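Side-chain contact in sepf-like protein (Archaeoglobus fulgidus, PDB 3ZIE), which is a SepF-like cell-division protein, likely to help anchor the Z ring to the membrane as SepF does: residues D42-L45 / K46-Q50. The protein carries 1 engineered substitution. Sequence-based numbering, arbitrary orientation.
Sequences DRVL and KDLRQ
Arg43 offers its carbonyl O to the N-H of Asp47, one turn further along helix 38-55, and the 2.9 Å bond from Asp47 N to Arg43 O is nearly straight, 165° at the hydrogen. The same i to i+4 step is taken from Lys46 N to Asp42 O, from Leu48 N to Val44 O and from Arg49 N to Leu45 O, so four successive carbonyls of one alpha-helical turn are each met by an amide of the next. Among the side chains, charge is settled between neighbours in sequence: Lys46 NZ donates to Asp47 OD1 at 2.8 Å, a salt bridge in which the ammonium nitrogen comes at that oxygen almost in line with its C-O bond. The lysine starts with CG anti to the backbone N (chi1 171°) and then bends at its last two torsions, which curls the ammonium back to the aspartate beside it. The carboxylate lies against the Arg43 carbonyl, Asp47 OD1 and Asp47 OD2 each being 3.4 Å from Arg43 O; here acceptor faces acceptor without a hydrogen bond, and the lysine's positive charge probably eases the mutual repulsion. Without the carboxylate, as with an alanine at Asp47, the Lys46 ammonium is likely to lose this mate and its bent chain to become free to turn. Arg49 brings the start of its aliphatic chain against the Leu45 carbonyl oxygen, a van der Waals contact with Arg49 CG 3.2 Å from Leu45 O. On the apolar side, the Val44 and Leu48 side chains run alongside each other, pointing the same way, Val44 CG1 resting 4.1 Å from Leu48 CD1. This buried pair faces the rest of the domain: Val44 packs on Val8 and Leu11, while Leu48 reaches Ile17 of helix 14-22 and Ile59 of strand 58-62, an outermost strand of the mixed sheet within this chain.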
loop_
_atom_site.group_PDB
_atom_site.type_symbol
_atom_site.label_atom_id
_atom_site.label_comp_id
_atom_site.label_asym_id
_atom_site.label_seq_id
_atom_site.Cartn_x
_atom_site.Cartn_y
_atom_site.Cartn_z
ATOM N N ASP B 42 1.214 9.249 -18.509
ATOM C CA ASP B 42 2.378 10.110 -18.361
ATOM C C ASP B 42 2.064 11.420 -17.667
ATOM O O ASP B 42 2.863 11.829 -16.834
ATOM C CB ASP B 42 3.099 10.348 -19.693
ATOM C CG ASP B 42 3.722 9.110 -20.235
ATOM O OD1 ASP B 42 3.846 8.095 -19.486
ATOM O OD2 ASP B 42 4.100 9.137 -21.410
ATOM N N ARG B 43 0.930 12.070 -17.967
ATOM C CA ARG B 43 0.575 13.342 -17.344
ATOM C C ARG B 43 0.284 13.134 -15.869
ATOM O O ARG B 43 0.700 13.944 -15.010
ATOM C CB ARG B 43 -0.702 13.991 -17.926
ATOM C CG ARG B 43 -0.689 14.379 -19.398
ATOM C CD ARG B 43 -1.924 15.194 -19.699
ATOM N NE ARG B 43 -2.177 15.260 -21.123
ATOM C CZ ARG B 43 -3.391 15.309 -21.686
ATOM N NH1 ARG B 43 -4.492 15.271 -20.925
ATOM N NH2 ARG B 43 -3.522 15.379 -23.025
ATOM N N VAL B 44 -0.494 12.071 -15.571
ATOM C CA VAL B 44 -0.804 11.760 -14.151
ATOM C C VAL B 44 0.524 11.500 -13.394
ATOM O O VAL B 44 0.786 12.075 -12.320
ATOM C CB VAL B 44 -1.762 10.522 -14.062
ATOM C CG1 VAL B 44 -1.916 10.032 -12.588
ATOM C CG2 VAL B 44 -3.172 10.930 -14.584
ATOM N N LEU B 45 1.371 10.636 -13.954
ATOM C CA LEU B 45 2.592 10.264 -13.224
ATOM C C LEU B 45 3.535 11.481 -13.100
ATOM O O LEU B 45 4.244 11.649 -12.079
ATOM C CB LEU B 45 3.355 9.087 -13.869
ATOM C CG LEU B 45 2.799 7.675 -13.800
ATOM C CD1 LEU B 45 3.608 6.665 -14.707
ATOM C CD2 LEU B 45 2.699 7.189 -12.353
ATOM N N LYS B 46 3.579 12.309 -14.159
ATOM C CA LYS B 46 4.314 13.571 -14.033
ATOM C C LYS B 46 3.760 14.395 -12.826
ATOM O O LYS B 46 4.512 14.887 -11.988
ATOM C CB LYS B 46 4.241 14.408 -15.311
ATOM C CG LYS B 46 4.823 15.865 -15.151
ATOM C CD LYS B 46 4.458 16.796 -16.328
ATOM C CE LYS B 46 2.928 17.167 -16.379
ATOM N NZ LYS B 46 2.492 18.309 -15.459
ATOM N N ASP B 47 2.448 14.554 -12.759
ATOM C CA ASP B 47 1.872 15.279 -11.625
ATOM C C ASP B 47 2.178 14.625 -10.275
ATOM O O ASP B 47 2.461 15.298 -9.322
ATOM C CB ASP B 47 0.363 15.463 -11.774
ATOM C CG ASP B 47 -0.018 16.318 -12.976
ATOM O OD1 ASP B 47 0.819 17.060 -13.564
ATOM O OD2 ASP B 47 -1.194 16.238 -13.310
ATOM N N LEU B 48 2.119 13.300 -10.191
ATOM C CA LEU B 48 2.290 12.643 -8.892
ATOM C C LEU B 48 3.755 12.632 -8.457
ATOM O O LEU B 48 4.049 12.768 -7.266
ATOM C CB LEU B 48 1.759 11.210 -8.919
ATOM C CG LEU B 48 0.236 11.120 -9.157
ATOM C CD1 LEU B 48 -0.034 9.666 -9.001
ATOM C CD2 LEU B 48 -0.495 11.949 -8.125
ATOM N N ARG B 49 4.672 12.492 -9.425
ATOM C CA ARG B 49 6.088 12.660 -9.142
ATOM C C ARG B 49 6.466 14.084 -8.696
ATOM O O ARG B 49 7.298 14.275 -7.772
ATOM C CB ARG B 49 6.932 12.211 -10.348
ATOM C CG ARG B 49 6.858 10.663 -10.520
ATOM C CD ARG B 49 7.764 10.206 -11.659
ATOM N NE ARG B 49 7.398 8.891 -12.176
ATOM C CZ ARG B 49 7.610 7.734 -11.544
ATOM N NH1 ARG B 49 8.205 7.705 -10.358
ATOM N NH2 ARG B 49 7.239 6.598 -12.117
ATOM N N GLN B 50 5.891 15.078 -9.338
ATOM C CA GLN B 50 6.103 16.468 -8.909
ATOM C C GLN B 50 5.569 16.706 -7.490
ATOM O O GLN B 50 6.216 17.378 -6.685
ATOM C CB GLN B 50 5.448 17.447 -9.889
ATOM C CG GLN B 50 5.853 18.924 -9.596
ATOM C CD GLN B 50 7.376 19.147 -9.615
ATOM O OE1 GLN B 50 7.975 19.564 -8.604
ATOM N NE2 GLN B 50 8.007 18.824 -10.732
#